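Malate dehydrogenase (Naegleria fowleri, PDB 6UM4) probably catalyses the reversible oxidation of malate to oxaloacetate with a nicotinamide adenine dinucleotide cofactor, as a two-domain enzyme of the lactate/malate dehydrogenase family. Local coordinates at residues 218-223 with 244-249; 248-253 with 339-344. All coordinates share one frame; numbering follows the deposited sequence.

Contact 1. Residues 218-223 with 244-249; sequences LVLIVA and NITAMT
Val219 O is approached by two groups of the neighbouring strand: Thr246 N donates to it at 2.9 Å, and Ile245 CA, 3.3 Å from the same Val219 O, adds a CA-H...O contact. Thr246 O answers one step on, taking Ile221 N at 2.8 Å, and the CA-H of Leu220 also makes contact with it. At the start of the pair Val219 N donates to Asn244 O at 2.8 Å. The last bond, Met248 N to Ile221 O at 3.0 Å, is more bent, 137° at the hydrogen. This register, with the strands 21° apart in direction, is that of parallel neighbours in the Rossmann-type NAD-binding domain, where strands 218-221 and 245-247 are joined in a beta-alpha-beta crossover through helix 226-235, and strand 245-247 forms the margin of the six-stranded sheet within this chain. On the face that helix covers, Val219 and Ile245 run alongside each other in the same direction, with Val219 CB 3.9 Å from Ile245 CG1; Ile221 and Ala247 follow on the same face. Leu220 and Thr246 occupy the other face, toward helix 332-348, where Thr246 OG1 hydrogen-bonds to His342. On this face Leu220 CD1 reaches Met248 CB at 3.8 Å, the two side chains crossing obliquely. A bend at chi3 (72°) sets the methionine methyl beside Val222, with Met248 CE 4.1 Å from Val222 CG1. A water donates to both Val222 O and Met248 O, bridging the backbones just beyond the last direct bond.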
ATOM      1  N   LEU A 218     -11.179 -17.988   7.821  1.00 23.11           N
ATOM      2  CA  LEU A 218      -9.868 -17.814   8.435  1.00 22.40           C
ATOM      3  C   LEU A 218      -9.832 -16.435   9.063  1.00 26.81           C
ATOM      4  O   LEU A 218     -10.222 -15.451   8.419  1.00 24.87           O
ATOM      5  CB  LEU A 218      -8.726 -17.995   7.423  1.00 21.88           C
ATOM      6  CG  LEU A 218      -8.727 -19.323   6.654  1.00 25.43           C
ATOM      7  CD1 LEU A 218      -7.575 -19.368   5.664  1.00 26.87           C
ATOM      8  CD2 LEU A 218      -8.676 -20.551   7.622  1.00 23.17           C
ATOM      9  N   VAL A 219      -9.410 -16.378  10.328  1.00 21.18           N
ATOM     10  CA  VAL A 219      -9.431 -15.154  11.127  1.00 20.74           C
ATOM     11  C   VAL A 219      -8.005 -14.816  11.541  1.00 26.65           C
ATOM     12  O   VAL A 219      -7.330 -15.632  12.190  1.00 22.78           O
ATOM     13  CB  VAL A 219     -10.322 -15.303  12.376  1.00 21.22           C
ATOM     14  CG1 VAL A 219     -10.386 -13.996  13.122  1.00 20.91           C
ATOM     15  CG2 VAL A 219     -11.718 -15.779  12.015  1.00 22.43           C
ATOM     16  N   LEU A 220      -7.568 -13.598  11.221  1.00 21.86           N
ATOM     17  CA  LEU A 220      -6.255 -13.103  11.614  1.00 18.99           C
ATOM     18  C   LEU A 220      -6.456 -11.982  12.623  1.00 18.90           C
ATOM     19  O   LEU A 220      -7.173 -11.018  12.345  1.00 18.97           O
ATOM     20  CB  LEU A 220      -5.464 -12.610  10.394  1.00 18.62           C
ATOM     21  CG  LEU A 220      -4.177 -11.860  10.740  1.00 18.80           C
ATOM     22  CD1 LEU A 220      -3.230 -12.767  11.543  1.00 22.47           C
ATOM     23  CD2 LEU A 220      -3.506 -11.326   9.494  1.00 17.90           C
ATOM     24  N   ILE A 221      -5.848 -12.116  13.796  1.00 18.87           N
ATOM     25  CA  ILE A 221      -5.912 -11.088  14.831  0.54 18.91           C
ATOM     26  C   ILE A 221      -4.626 -10.275  14.774  1.00 18.47           C
ATOM     27  O   ILE A 221      -3.529 -10.823  14.907  1.00 18.28           O
ATOM     28  CB  ILE A 221      -6.108 -11.687  16.234  0.54 19.34           C
ATOM     29  CG1 ILE A 221      -7.572 -12.070  16.493  0.54 19.94           C
ATOM     30  CG2 ILE A 221      -5.666 -10.680  17.286  0.54 19.38           C
ATOM     31  CD1 ILE A 221      -8.026 -13.354  15.833  0.54 20.19           C
ATOM     32  N   VAL A 222      -4.766  -8.963  14.571  1.00 21.58           N
ATOM     33  CA  VAL A 222      -3.649  -8.028  14.583  1.00 22.85           C
ATOM     34  C   VAL A 222      -3.640  -7.194  15.858  1.00 26.22           C
ATOM     35  O   VAL A 222      -2.576  -6.920  16.419  1.00 33.07           O
ATOM     36  CB  VAL A 222      -3.670  -7.113  13.330  1.00 18.30           C
ATOM     37  CG1 VAL A 222      -2.600  -6.046  13.430  1.00 17.86           C
ATOM     38  CG2 VAL A 222      -3.467  -7.929  12.067  1.00 17.74           C
ATOM     39  N   ALA A 223      -4.816  -6.773  16.321  1.00 23.93           N
ATOM     40  CA  ALA A 223      -4.909  -5.908  17.489  1.00 23.77           C
ATOM     41  C   ALA A 223      -4.300  -6.575  18.716  1.00 25.28           C
ATOM     42  O   ALA A 223      -4.463  -7.777  18.931  1.00 28.59           O
ATOM     43  CB  ALA A 223      -6.368  -5.562  17.766  1.00 22.02           C
ATOM     44  N   ASN A 244      -8.105 -22.237  12.614  1.00 23.57           N
ATOM     45  CA  ASN A 244      -8.518 -21.222  11.650  1.00 23.12           C
ATOM     46  C   ASN A 244      -8.495 -19.803  12.217  1.00 28.30           C
ATOM     47  O   ASN A 244      -8.863 -18.866  11.504  1.00 22.00           O
ATOM     48  CB  ASN A 244      -9.928 -21.550  11.113  1.00 23.95           C
ATOM     49  CG  ASN A 244      -9.924 -22.748  10.186  1.00 24.77           C
ATOM     50  OD1 ASN A 244      -8.867 -23.217   9.781  1.00 29.21           O
ATOM     51  ND2 ASN A 244     -11.090 -23.257   9.863  1.00 25.72           N
ATOM     52  N   ILE A 245      -8.105 -19.624  13.478  1.00 31.46           N
ATOM     53  CA  ILE A 245      -7.965 -18.311  14.098  1.00 21.51           C
ATOM     54  C   ILE A 245      -6.533 -18.177  14.587  1.00 23.67           C
ATOM     55  O   ILE A 245      -6.124 -18.906  15.498  1.00 21.31           O
ATOM     56  CB  ILE A 245      -8.945 -18.130  15.269  1.00 26.90           C
ATOM     57  CG1 ILE A 245     -10.386 -18.383  14.819  1.00 28.06           C
ATOM     58  CG2 ILE A 245      -8.775 -16.759  15.909  1.00 26.85           C
ATOM     59  CD1 ILE A 245     -11.397 -18.226  15.943  1.00 23.26           C
ATOM     60  N   THR A 246      -5.773 -17.239  14.008  1.00 21.88           N
ATOM     61  CA  THR A 246      -4.395 -17.041  14.437  1.00 19.88           C
ATOM     62  C   THR A 246      -4.155 -15.583  14.801  1.00 22.88           C
ATOM     63  O   THR A 246      -4.934 -14.689  14.468  1.00 27.03           O
ATOM     64  CB  THR A 246      -3.406 -17.474  13.354  1.00 20.45           C
ATOM     65  OG1 THR A 246      -3.635 -16.711  12.167  1.00 21.53           O
ATOM     66  CG2 THR A 246      -3.590 -18.947  13.032  1.00 21.25           C
ATOM     67  N   ALA A 247      -3.038 -15.347  15.478  1.00 19.16           N
ATOM     68  CA  ALA A 247      -2.596 -14.008  15.811  1.00 18.79           C
ATOM     69  C   ALA A 247      -1.306 -13.716  15.042  1.00 21.58           C
ATOM     70  O   ALA A 247      -0.562 -14.635  14.686  1.00 21.50           O
ATOM     71  CB  ALA A 247      -2.396 -13.875  17.324  1.00 19.10           C
ATOM     72  N   MET A 248      -1.045 -12.436  14.759  1.00 18.02           N
ATOM     73  CA  MET A 248       0.031 -12.073  13.837  1.00 17.69           C
ATOM     74  C   MET A 248       1.359 -11.824  14.549  1.00 18.58           C
ATOM     75  O   MET A 248       1.494 -10.856  15.309  1.00 20.81           O
ATOM     76  CB  MET A 248      -0.324 -10.829  13.035  1.00 17.46           C
ATOM     77  CG  MET A 248       0.639 -10.680  11.880  1.00 18.87           C
ATOM     78  SD  MET A 248       0.250  -9.330  10.770  1.00 22.65           S
ATOM     79  CE  MET A 248       0.708  -7.956  11.843  1.00 17.13           C
ATOM     80  N   THR A 249       2.356 -12.659  14.261  1.00 23.32           N
ATOM     81  CA  THR A 249       3.748 -12.381  14.617  1.00 17.72           C
ATOM     82  C   THR A 249       4.610 -12.201  13.377  1.00 23.56           C
ATOM     83  O   THR A 249       5.848 -12.171  13.471  1.00 17.63           O
ATOM     84  CB  THR A 249       4.312 -13.508  15.475  1.00 18.10           C
ATOM     85  OG1 THR A 249       4.071 -14.750  14.808  1.00 22.24           O
ATOM     86  CG2 THR A 249       3.607 -13.519  16.815  1.00 21.90           C
TER
HETATM   87  O   HOH W   1      -0.162  -8.440  15.321  1.00 28.84           O

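Contact 2. Residues 248-253 with 339-344; sequences MTRLDH and AIKHMH
CG anti to the backbone N (chi1 -176°) and a bend at chi2 (49°) set CG and CD of Arg250 on their way out from the first turn of helix 250-264. The side chain crosses that of Lys341 at about a right angle. Lys341 CB sits over the centre of one guanidinium face, 3.7 Å above its plane, and Lys341 CD lies 4.0 Å from Arg250 NH2. Closer to the backbone, Arg250 CB meets His342 CB at 4.2 Å. Beside this pair, Met248 SD rests against Ala339, 3.3 Å from Ala339 N. A water lies in plane at the edge of the His342 ring, 3.0 Å from His342 ND1; it also accepts from Thr249 N, though that separation is too short to be trusted in detail. Nearby in helix 250-264, Asp252 bonds His280, consistent with the Asp-His pair of this enzyme family. No direct hydrogen bond spans the segments, and the arginine is instead held by salt bridges to Asp254 and Asp345. Lys341 NZ pairs with Asp337 and with Gly153 O of the second subunit. Arg250 NH2 and Lys341 NZ are 6.3 Å apart, and the carboxylates on both sides probably offset much of the repulsion between these like charges.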
ATOM      1  N   MET A 248      -1.045 -12.436  14.759  1.00 18.02           N
ATOM      2  CA  MET A 248       0.031 -12.073  13.837  1.00 17.69           C
ATOM      3  C   MET A 248       1.359 -11.824  14.549  1.00 18.58           C
ATOM      4  O   MET A 248       1.494 -10.856  15.309  1.00 20.81           O
ATOM      5  CB  MET A 248      -0.324 -10.829  13.035  1.00 17.46           C
ATOM      6  CG  MET A 248       0.639 -10.680  11.880  1.00 18.87           C
ATOM      7  SD  MET A 248       0.250  -9.330  10.770  1.00 22.65           S
ATOM      8  CE  MET A 248       0.708  -7.956  11.843  1.00 17.13           C
ATOM      9  N   THR A 249       2.356 -12.659  14.261  1.00 23.32           N
ATOM     10  CA  THR A 249       3.748 -12.381  14.617  1.00 17.72           C
ATOM     11  C   THR A 249       4.610 -12.201  13.377  1.00 23.56           C
ATOM     12  O   THR A 249       5.848 -12.171  13.471  1.00 17.63           O
ATOM     13  CB  THR A 249       4.312 -13.508  15.475  1.00 18.10           C
ATOM     14  OG1 THR A 249       4.071 -14.750  14.808  1.00 22.24           O
ATOM     15  CG2 THR A 249       3.607 -13.519  16.815  1.00 21.90           C
ATOM     16  N   ARG A 250       3.969 -12.115  12.209  1.00 22.06           N
ATOM     17  CA  ARG A 250       4.693 -12.050  10.956  1.00 18.29           C
ATOM     18  C   ARG A 250       5.545 -10.803  10.885  1.00 17.21           C
ATOM     19  O   ARG A 250       6.557 -10.790  10.184  1.00 23.20           O
ATOM     20  CB  ARG A 250       3.697 -12.083   9.789  1.00 25.78           C
ATOM     21  CG  ARG A 250       4.329 -12.120   8.396  1.00 17.44           C
ATOM     22  CD  ARG A 250       5.411 -13.194   8.330  1.00 20.39           C
ATOM     23  NE  ARG A 250       5.926 -13.334   6.980  1.00 21.09           N
ATOM     24  CZ  ARG A 250       5.393 -14.109   6.044  1.00 26.28           C
ATOM     25  NH1 ARG A 250       4.309 -14.840   6.309  1.00 22.38           N
ATOM     26  NH2 ARG A 250       5.939 -14.135   4.827  1.00 21.11           N
ATOM     27  N   LEU A 251       5.148  -9.734  11.588  1.00 17.14           N
ATOM     28  CA  LEU A 251       5.942  -8.515  11.539  1.00 18.61           C
ATOM     29  C   LEU A 251       7.208  -8.671  12.379  1.00 21.91           C
ATOM     30  O   LEU A 251       8.294  -8.244  11.963  1.00 21.73           O
ATOM     31  CB  LEU A 251       5.120  -7.306  11.988  1.00 17.20           C
ATOM     32  CG  LEU A 251       5.936  -6.015  11.894  1.00 17.39           C
ATOM     33  CD1 LEU A 251       6.374  -5.743  10.455  1.00 22.06           C
ATOM     34  CD2 LEU A 251       5.261  -4.795  12.528  1.00 17.58           C
ATOM     35  N   ASP A 252       7.090  -9.278  13.565  1.00 17.58           N
ATOM     36  CA  ASP A 252       8.284  -9.659  14.312  1.00 19.54           C
ATOM     37  C   ASP A 252       9.198 -10.513  13.442  1.00 17.98           C
ATOM     38  O   ASP A 252      10.414 -10.275  13.352  1.00 18.24           O
ATOM     39  CB  ASP A 252       7.912 -10.403  15.594  1.00 18.15           C
ATOM     40  CG  ASP A 252       6.884  -9.660  16.455  1.00 24.55           C
ATOM     41  OD1 ASP A 252       7.071  -8.472  16.793  1.00 22.95           O
ATOM     42  OD2 ASP A 252       5.896 -10.305  16.869  1.00 28.22           O
ATOM     43  N   HIS A 253       8.612 -11.514  12.789  1.00 17.86           N
ATOM     44  CA  HIS A 253       9.358 -12.403  11.906  1.00 18.03           C
ATOM     45  C   HIS A 253      10.110 -11.624  10.830  1.00 24.58           C
ATOM     46  O   HIS A 253      11.330 -11.766  10.675  1.00 22.83           O
ATOM     47  CB  HIS A 253       8.383 -13.408  11.286  1.00 20.20           C
ATOM     48  CG  HIS A 253       9.018 -14.365  10.333  1.00 22.64           C
ATOM     49  ND1 HIS A 253       9.292 -15.672  10.671  1.00 27.11           N
ATOM     50  CD2 HIS A 253       9.422 -14.213   9.050  1.00 28.39           C
ATOM     51  CE1 HIS A 253       9.844 -16.286   9.639  1.00 26.59           C
ATOM     52  NE2 HIS A 253       9.931 -15.424   8.639  1.00 28.22           N
ATOM     53  N   ALA A 339       0.496  -8.285   7.621  1.00 17.18           N
ATOM     54  CA  ALA A 339      -0.836  -8.899   7.514  1.00 17.31           C
ATOM     55  C   ALA A 339      -1.085  -9.427   6.106  1.00 18.25           C
ATOM     56  O   ALA A 339      -1.582 -10.538   5.922  1.00 17.78           O
ATOM     57  CB  ALA A 339      -1.933  -7.907   7.905  1.00 17.93           C
ATOM     58  N   ILE A 340      -0.750  -8.641   5.087  1.00 20.43           N
ATOM     59  CA  ILE A 340      -0.880  -9.158   3.730  1.00 22.38           C
ATOM     60  C   ILE A 340      -0.076 -10.448   3.590  1.00 19.50           C
ATOM     61  O   ILE A 340      -0.591 -11.473   3.132  1.00 23.11           O
ATOM     62  CB  ILE A 340      -0.439  -8.100   2.703  1.00 18.61           C
ATOM     63  CG1 ILE A 340      -1.393  -6.902   2.726  1.00 20.47           C
ATOM     64  CG2 ILE A 340      -0.446  -8.699   1.307  1.00 18.63           C
ATOM     65  CD1 ILE A 340      -2.821  -7.212   2.272  1.00 20.84           C
ATOM     66  N   LYS A 341       1.180 -10.437   4.048  1.00 17.84           N
ATOM     67  CA  LYS A 341       1.999 -11.642   3.908  1.00 18.02           C
ATOM     68  C   LYS A 341       1.415 -12.810   4.711  1.00 19.38           C
ATOM     69  O   LYS A 341       1.392 -13.956   4.237  1.00 18.52           O
ATOM     70  CB  LYS A 341       3.448 -11.366   4.326  1.00 18.58           C
ATOM     71  CG  LYS A 341       4.297 -10.561   3.301  1.00 17.99           C
ATOM     72  CD  LYS A 341       5.685 -10.308   3.866  1.00 20.42           C
ATOM     73  CE  LYS A 341       6.681  -9.828   2.811  1.00 23.17           C
ATOM     74  NZ  LYS A 341       6.512  -8.388   2.438  1.00 22.23           N
ATOM     75  N   HIS A 342       0.970 -12.548   5.939  1.00 17.82           N
ATOM     76  CA  HIS A 342       0.395 -13.612   6.757  1.00 17.99           C
ATOM     77  C   HIS A 342      -0.801 -14.258   6.059  1.00 21.33           C
ATOM     78  O   HIS A 342      -0.878 -15.486   5.949  1.00 23.88           O
ATOM     79  CB  HIS A 342       0.001 -13.062   8.128  1.00 17.73           C
ATOM     80  CG  HIS A 342      -0.691 -14.065   9.016  1.00 22.85           C
ATOM     81  ND1 HIS A 342      -0.172 -14.472  10.226  1.00 19.69           N
ATOM     82  CD2 HIS A 342      -1.866 -14.727   8.873  1.00 20.28           C
ATOM     83  CE1 HIS A 342      -0.989 -15.348  10.788  1.00 18.35           C
ATOM     84  NE2 HIS A 342      -2.024 -15.526   9.987  1.00 18.59           N
ATOM     85  N   MET A 343      -1.763 -13.446   5.598  1.00 18.46           N
ATOM     86  CA  MET A 343      -2.946 -14.017   4.947  1.00 19.00           C
ATOM     87  C   MET A 343      -2.580 -14.686   3.631  1.00 19.48           C
ATOM     88  O   MET A 343      -3.075 -15.775   3.318  1.00 20.08           O
ATOM     89  CB  MET A 343      -3.997 -12.933   4.707  1.00 20.44           C
ATOM     90  CG  MET A 343      -4.593 -12.404   5.967  1.00 24.26           C
ATOM     91  SD  MET A 343      -5.317 -13.760   6.877  1.00 36.11           S
ATOM     92  CE  MET A 343      -6.389 -14.513   5.632  1.00 20.85           C
ATOM     93  N   HIS A 344      -1.721 -14.040   2.845  1.00 19.35           N
ATOM     94  CA  HIS A 344      -1.327 -14.586   1.557  1.00 24.29           C
ATOM     95  C   HIS A 344      -0.745 -15.986   1.703  1.00 20.27           C
ATOM     96  O   HIS A 344      -1.145 -16.912   0.985  1.00 27.70           O
ATOM     97  CB  HIS A 344      -0.316 -13.653   0.892  1.00 21.09           C
ATOM     98  CG  HIS A 344       0.327 -14.256  -0.309  1.00 26.30           C
ATOM     99  ND1 HIS A 344       1.380 -15.141  -0.222  1.00 24.78           N
ATOM    100  CD2 HIS A 344       0.032 -14.145  -1.627  1.00 27.35           C
ATOM    101  CE1 HIS A 344       1.716 -15.540  -1.435  1.00 29.45           C
ATOM    102  NE2 HIS A 344       0.918 -14.946  -2.306  1.00 31.74           N
TER
HETATM  103  O   HOH W   2       2.112 -13.980  12.133  1.00 21.30           O

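Followed from the N terminus, the first segment met is strand 218-221, after four earlier strands of the parallel sheet; the chain then makes a 20-residue excursion containing helix 226-235 and returns at 244-249, where contact 1 closes it. Contact 2 starts on the residues where contact 1 ends, sharing Met248 and Thr249, and closes a much longer loop of 85 residues at 339-344. The two are therefore consecutive, neither nesting nor crossing. Their centres lie 9 Å apart, and Leu220 joins them: Leu220 CD1 is 3.4 Å from His342 NE2, and Leu220 CB is 3.7 Å from Met343 SD. Together they tie edge strand 245-247 and its inner neighbour 218-221 to helices 250-264 and 332-348.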